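Local coordinates for exopolysaccharide biosynthesis protein (Pantoea stewartii subsp. stewartii DC283, PDB 6TGF), which modifies biofilm glycan, probably by hydrolysing exopolysaccharide, as a trimer with a parallel beta-helix fold like that of bacteriophage tailspikes, at residues L535-N549 / D626-A640. Numbering follows the deposited sequence.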
loop_
_atom_site.group_PDB
_atom_site.type_symbol
_atom_site.label_atom_id
_atom_site.label_comp_id
_atom_site.label_asym_id
_atom_site.label_seq_id
_atom_site.Cartn_x
_atom_site.Cartn_y
_atom_site.Cartn_z
ATOM N N LEU B 535 -15.854 -14.572 35.634
ATOM C CA LEU B 535 -16.742 -14.197 36.770
ATOM C C LEU B 535 -16.024 -14.466 38.097
ATOM O O LEU B 535 -15.407 -15.540 38.229
ATOM C CB LEU B 535 -18.047 -14.996 36.682
ATOM C CG LEU B 535 -18.970 -14.627 35.522
ATOM C CD1 LEU B 535 -20.190 -15.534 35.494
ATOM C CD2 LEU B 535 -19.396 -13.168 35.605
ATOM N N GLU B 536 -16.127 -13.524 39.040
ATOM C CA GLU B 536 -15.463 -13.574 40.370
ATOM C C GLU B 536 -16.522 -13.487 41.475
ATOM O O GLU B 536 -17.482 -12.703 41.321
ATOM C CB GLU B 536 -14.448 -12.436 40.495
ATOM C CG GLU B 536 -13.780 -12.360 41.859
ATOM C CD GLU B 536 -12.649 -11.352 41.972
ATOM O OE1 GLU B 536 -12.330 -10.693 40.959
ATOM O OE2 GLU B 536 -12.088 -11.227 43.080
ATOM N N ASN B 537 -16.339 -14.269 42.544
ATOM C CA ASN B 537 -17.140 -14.199 43.795
ATOM C C ASN B 537 -16.203 -14.418 44.990
ATOM O O ASN B 537 -16.156 -15.553 45.508
ATOM C CB ASN B 537 -18.304 -15.195 43.782
ATOM C CG ASN B 537 -19.225 -15.046 44.975
ATOM O OD1 ASN B 537 -19.395 -13.949 45.501
ATOM N ND2 ASN B 537 -19.826 -16.142 45.407
ATOM N N ASN B 538 -15.468 -13.372 45.385
ATOM C CA ASN B 538 -14.635 -13.350 46.619
ATOM C C ASN B 538 -15.557 -13.018 47.795
ATOM O O ASN B 538 -15.514 -11.877 48.294
ATOM C CB ASN B 538 -13.437 -12.401 46.498
ATOM C CG ASN B 538 -12.193 -13.091 45.979
ATOM O OD1 ASN B 538 -12.189 -13.630 44.874
ATOM N ND2 ASN B 538 -11.133 -13.082 46.771
ATOM N N THR B 539 -16.365 -14.001 48.202
ATOM C CA THR B 539 -17.500 -13.871 49.154
ATOM C C THR B 539 -17.935 -15.283 49.566
ATOM O O THR B 539 -17.989 -16.157 48.679
ATOM C CB THR B 539 -18.625 -13.048 48.511
ATOM O OG1 THR B 539 -18.205 -11.684 48.460
ATOM C CG2 THR B 539 -19.948 -13.121 49.240
ATOM N N SER B 540 -18.215 -15.498 50.855
ATOM C CA SER B 540 -18.615 -16.811 51.430
ATOM C C SER B 540 -20.012 -17.204 50.933
ATOM O O SER B 540 -20.296 -18.418 50.878
ATOM C CB SER B 540 -18.555 -16.789 52.936
ATOM O OG SER B 540 -19.413 -15.789 53.464
ATOM N N GLN B 541 -20.846 -16.210 50.605
ATOM C CA GLN B 541 -22.245 -16.383 50.125
ATOM C C GLN B 541 -22.269 -16.635 48.619
ATOM O O GLN B 541 -21.513 -16.014 47.874
ATOM C CB GLN B 541 -23.077 -15.139 50.445
ATOM C CG GLN B 541 -23.098 -14.781 51.925
ATOM C CD GLN B 541 -23.409 -15.972 52.797
ATOM O OE1 GLN B 541 -22.652 -16.317 53.701
ATOM N NE2 GLN B 541 -24.524 -16.627 52.515
ATOM N N PRO B 542 -23.145 -17.544 48.126
ATOM C CA PRO B 542 -23.404 -17.671 46.691
ATOM C C PRO B 542 -24.068 -16.406 46.124
ATOM O O PRO B 542 -24.812 -15.764 46.845
ATOM C CB PRO B 542 -24.357 -18.872 46.575
ATOM C CG PRO B 542 -24.227 -19.599 47.898
ATOM C CD PRO B 542 -23.911 -18.522 48.914
ATOM N N VAL B 543 -23.789 -16.086 44.856
ATOM C CA VAL B 543 -24.285 -14.857 44.165
ATOM C C VAL B 543 -24.900 -15.258 42.820
ATOM O O VAL B 543 -24.282 -16.068 42.101
ATOM C CB VAL B 543 -23.157 -13.822 43.980
ATOM C CG1 VAL B 543 -23.655 -12.550 43.307
ATOM C CG2 VAL B 543 -22.476 -13.489 45.298
ATOM N N TRP B 544 -26.071 -14.698 42.502
ATOM C CA TRP B 544 -26.794 -14.902 41.219
ATOM C C TRP B 544 -26.209 -13.977 40.145
ATOM O O TRP B 544 -26.074 -12.769 40.417
ATOM C CB TRP B 544 -28.300 -14.664 41.393
ATOM C CG TRP B 544 -29.043 -15.838 41.950
ATOM C CD1 TRP B 544 -29.557 -15.972 43.207
ATOM C CD2 TRP B 544 -29.359 -17.058 41.255
ATOM N NE1 TRP B 544 -30.171 -17.187 43.342
ATOM C CE2 TRP B 544 -30.067 -17.876 42.162
ATOM C CE3 TRP B 544 -29.115 -17.536 39.963
ATOM C CZ2 TRP B 544 -30.530 -19.142 41.812
ATOM C CZ3 TRP B 544 -29.573 -18.789 39.619
ATOM C CH2 TRP B 544 -30.270 -19.579 40.533
ATOM N N TYR B 545 -25.877 -14.539 38.978
ATOM C CA TYR B 545 -25.463 -13.809 37.751
ATOM C C TYR B 545 -26.404 -14.184 36.601
ATOM O O TYR B 545 -26.820 -15.357 36.535
ATOM C CB TYR B 545 -24.023 -14.154 37.360
ATOM C CG TYR B 545 -22.950 -13.455 38.157
ATOM C CD1 TYR B 545 -22.434 -12.236 37.749
ATOM C CD2 TYR B 545 -22.431 -14.021 39.309
ATOM C CE1 TYR B 545 -21.441 -11.592 38.469
ATOM C CE2 TYR B 545 -21.438 -13.390 40.041
ATOM C CZ TYR B 545 -20.941 -12.170 39.621
ATOM O OH TYR B 545 -19.963 -11.545 40.340
ATOM N N GLU B 546 -26.731 -13.217 35.737
ATOM C CA GLU B 546 -27.266 -13.475 34.374
ATOM C C GLU B 546 -26.065 -13.602 33.432
ATOM O O GLU B 546 -25.340 -12.603 33.267
ATOM C CB GLU B 546 -28.211 -12.364 33.913
ATOM C CG GLU B 546 -28.919 -12.687 32.606
ATOM C CD GLU B 546 -29.875 -11.623 32.095
ATOM O OE1 GLU B 546 -30.170 -10.674 32.850
ATOM O OE2 GLU B 546 -30.323 -11.745 30.936
ATOM N N LEU B 547 -25.846 -14.794 32.869
ATOM C CA LEU B 547 -24.725 -15.063 31.929
ATOM C C LEU B 547 -24.984 -14.306 30.625
ATOM O O LEU B 547 -24.214 -13.374 30.322
ATOM C CB LEU B 547 -24.596 -16.571 31.685
ATOM C CG LEU B 547 -24.092 -17.401 32.866
ATOM C CD1 LEU B 547 -23.892 -18.849 32.452
ATOM C CD2 LEU B 547 -22.799 -16.837 33.437
ATOM N N ALA B 548 -26.045 -14.670 29.900
ATOM C CA ALA B 548 -26.372 -14.106 28.571
ATOM C C ALA B 548 -27.809 -14.453 28.172
ATOM O O ALA B 548 -28.429 -15.303 28.840
ATOM C CB ALA B 548 -25.392 -14.634 27.551
ATOM N N ASN B 549 -28.306 -13.792 27.122
ATOM C CA ASN B 549 -29.491 -14.222 26.336
ATOM C C ASN B 549 -28.986 -14.974 25.101
ATOM O O ASN B 549 -28.256 -14.362 24.298
ATOM C CB ASN B 549 -30.384 -13.047 25.931
ATOM C CG ASN B 549 -31.523 -13.472 25.028
ATOM O OD1 ASN B 549 -32.412 -14.209 25.449
ATOM N ND2 ASN B 549 -31.501 -13.022 23.784
ATOM N N ASP B 626 -35.415 -16.802 22.015
ATOM C CA ASP B 626 -34.593 -16.157 23.077
ATOM C C ASP B 626 -34.670 -16.963 24.379
ATOM O O ASP B 626 -35.791 -17.328 24.785
ATOM C CB ASP B 626 -35.033 -14.707 23.284
ATOM C CG ASP B 626 -34.915 -13.864 22.027
ATOM O OD1 ASP B 626 -33.787 -13.435 21.715
ATOM O OD2 ASP B 626 -35.946 -13.662 21.357
ATOM N N THR B 627 -33.513 -17.212 25.005
ATOM C CA THR B 627 -33.358 -17.920 26.307
ATOM C C THR B 627 -32.311 -17.195 27.163
ATOM O O THR B 627 -31.125 -17.228 26.783
ATOM C CB THR B 627 -32.943 -19.384 26.104
ATOM O OG1 THR B 627 -33.793 -19.971 25.119
ATOM C CG2 THR B 627 -33.005 -20.193 27.381
ATOM N N GLN B 628 -32.732 -16.568 28.269
ATOM C CA GLN B 628 -31.820 -15.997 29.300
ATOM C C GLN B 628 -31.415 -17.109 30.272
ATOM O O GLN B 628 -32.314 -17.834 30.737
ATOM C CB GLN B 628 -32.477 -14.846 30.064
ATOM C CG GLN B 628 -32.714 -13.603 29.219
ATOM C CD GLN B 628 -34.116 -13.548 28.666
ATOM O OE1 GLN B 628 -35.091 -13.458 29.409
ATOM N NE2 GLN B 628 -34.226 -13.591 27.348
ATOM N N VAL B 629 -30.115 -17.231 30.560
ATOM C CA VAL B 629 -29.539 -18.253 31.485
ATOM C C VAL B 629 -28.947 -17.531 32.700
ATOM O O VAL B 629 -28.105 -16.634 32.500
ATOM C CB VAL B 629 -28.487 -19.129 30.776
ATOM C CG1 VAL B 629 -27.858 -20.146 31.718
ATOM C CG2 VAL B 629 -29.069 -19.827 29.557
ATOM N N PHE B 630 -29.387 -17.910 33.904
ATOM C CA PHE B 630 -28.865 -17.431 35.210
ATOM C C PHE B 630 -28.139 -18.586 35.908
ATOM O O PHE B 630 -28.586 -19.742 35.773
ATOM C CB PHE B 630 -29.999 -16.897 36.088
ATOM C CG PHE B 630 -30.696 -15.669 35.558
ATOM C CD1 PHE B 630 -31.606 -15.763 34.517
ATOM C CD2 PHE B 630 -30.457 -14.421 36.112
ATOM C CE1 PHE B 630 -32.251 -14.635 34.032
ATOM C CE2 PHE B 630 -31.106 -13.294 35.630
ATOM C CZ PHE B 630 -32.000 -13.403 34.590
ATOM N N ILE B 631 -27.051 -18.282 36.622
ATOM C CA ILE B 631 -26.290 -19.263 37.452
ATOM C C ILE B 631 -26.091 -18.675 38.854
ATOM O O ILE B 631 -25.759 -17.477 38.957
ATOM C CB ILE B 631 -24.953 -19.661 36.788
ATOM C CG1 ILE B 631 -24.001 -18.476 36.596
ATOM C CG2 ILE B 631 -25.205 -20.383 35.473
ATOM C CD1 ILE B 631 -22.545 -18.875 36.503
ATOM N N ARG B 632 -26.320 -19.490 39.887
ATOM C CA ARG B 632 -26.004 -19.157 41.300
ATOM C C ARG B 632 -24.533 -19.507 41.540
ATOM O O ARG B 632 -24.244 -20.670 41.888
ATOM C CB ARG B 632 -26.942 -19.896 42.260
ATOM C CG ARG B 632 -26.850 -19.418 43.702
ATOM C CD ARG B 632 -28.075 -19.772 44.523
ATOM N NE ARG B 632 -28.291 -18.801 45.589
ATOM C CZ ARG B 632 -28.035 -18.993 46.882
ATOM N NH1 ARG B 632 -27.552 -20.145 47.316
ATOM N NH2 ARG B 632 -28.270 -18.021 47.747
ATOM N N LEU B 633 -23.645 -18.536 41.319
ATOM C CA LEU B 633 -22.173 -18.701 41.438
ATOM C C LEU B 633 -21.835 -19.009 42.903
ATOM O O LEU B 633 -22.277 -18.244 43.781
ATOM C CB LEU B 633 -21.488 -17.424 40.940
ATOM C CG LEU B 633 -20.017 -17.557 40.551
ATOM C CD1 LEU B 633 -19.818 -18.595 39.453
ATOM C CD2 LEU B 633 -19.449 -16.218 40.113
ATOM N N ALA B 634 -21.104 -20.104 43.142
ATOM C CA ALA B 634 -20.783 -20.660 44.479
ATOM C C ALA B 634 -20.026 -19.628 45.321
ATOM O O ALA B 634 -19.511 -18.650 44.751
ATOM C CB ALA B 634 -19.975 -21.925 44.328
ATOM N N GLY B 635 -19.969 -19.847 46.637
ATOM C CA GLY B 635 -19.134 -19.060 47.563
ATOM C C GLY B 635 -17.662 -19.374 47.361
ATOM O O GLY B 635 -17.335 -20.566 47.189
ATOM N N TRP B 636 -16.812 -18.343 47.358
ATOM C CA TRP B 636 -15.332 -18.444 47.226
ATOM C C TRP B 636 -14.948 -19.133 45.910
ATOM O O TRP B 636 -14.024 -19.971 45.939
ATOM C CB TRP B 636 -14.724 -19.178 48.430
ATOM C CG TRP B 636 -14.935 -18.493 49.744
ATOM C CD1 TRP B 636 -15.548 -19.007 50.848
ATOM C CD2 TRP B 636 -14.521 -17.161 50.098
ATOM N NE1 TRP B 636 -15.546 -18.090 51.864
ATOM C CE2 TRP B 636 -14.925 -16.947 51.434
ATOM C CE3 TRP B 636 -13.855 -16.131 49.422
ATOM C CZ2 TRP B 636 -14.683 -15.747 52.100
ATOM C CZ3 TRP B 636 -13.615 -14.945 50.083
ATOM C CH2 TRP B 636 -14.024 -14.759 51.404
ATOM N N THR B 637 -15.625 -18.801 44.807
ATOM C CA THR B 637 -15.184 -19.150 43.428
ATOM C C THR B 637 -14.474 -17.923 42.860
ATOM O O THR B 637 -15.112 -16.946 42.471
ATOM C CB THR B 637 -16.326 -19.708 42.567
ATOM O OG1 THR B 637 -15.801 -19.992 41.271
ATOM C CG2 THR B 637 -17.507 -18.779 42.423
ATOM N N PRO B 638 -13.122 -17.936 42.825
ATOM C CA PRO B 638 -12.336 -16.726 42.577
ATOM C C PRO B 638 -12.290 -16.278 41.108
ATOM O O PRO B 638 -12.091 -15.102 40.869
ATOM C CB PRO B 638 -10.938 -17.138 43.061
ATOM C CG PRO B 638 -10.873 -18.624 42.778
ATOM C CD PRO B 638 -12.280 -19.129 43.011
ATOM N N SER B 639 -12.459 -17.215 40.170
ATOM C CA SER B 639 -12.396 -16.969 38.705
ATOM C C SER B 639 -13.034 -18.142 37.952
ATOM O O SER B 639 -12.485 -19.259 38.028
ATOM C CB SER B 639 -10.977 -16.738 38.257
ATOM O OG SER B 639 -10.136 -17.813 38.651
ATOM N N ALA B 640 -14.149 -17.888 37.259
ATOM C CA ALA B 640 -14.889 -18.876 36.441
ATOM C C ALA B 640 -14.994 -18.368 34.999
ATOM O O ALA B 640 -15.620 -17.311 34.790
ATOM C CB ALA B 640 -16.252 -19.125 37.040
HETATM O O HOH W 1 -28.068 -15.774 46.382
#
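The side-chain amide of Asn-537 ties together two chain bends that lie side by side. Its ND2 donates to Ala-634 O at 2.6 Å and to Gln-541 O at 3.0 Å, and both acceptors lie in the amide plane, which fixes its rotation. CG set anti to the backbone N (chi1 -174°) directs the amide between the bends. Gly-635 CA makes CA-H...O contacts with Thr-539 O and Ser-540 O, while Trp-636 N donates to Thr-539 O. The Trp-636 indole then lies flat on residues 539-540, with Ser-540 CA 3.8 Å from the centroid of its five-membered ring, a CH-pi contact.

Beyond the bends, strands 543-549 and 626-633 pair antiparallel, their directions 152° apart. Arg-632 CB sits over one face of Trp-544, a CH-pi contact 3.5 Å from the six-membered-ring centroid and only 6° off its normal. Further along, the guanidinium has Pro-542 over one face, and a water accepts from NH2 while donating to Pro-542 O. Glu-546 runs extended over Phe-630, its CG 3.9 Å from the ring centroid. At the far end Asn-549 OD1 accepts from Gln-628 NE2 at 2.7 Å, the donor standing above the carbonyl plane. Asn-549 ND2 reaches the anti side of Asp-626 OD1 at 3.1 Å and also bonds Asp-661; Asp-626 OD2 is held by Thr-623.

On the reverse face Leu-633 CD2 lies 3.5 Å from Tyr-545 CE2, while Leu-547 packs on Ile-631, and Leu-535, from the other sheet, reaches Ile-631 and Leu-633. Each segment crosses between two antiparallel sheets, consistent with a sandwich-like arrangement: within the chain, 534-537 is outermost in one, beside 637-646, whereas 543-551 lies between 659-664 and 626-633 in the other.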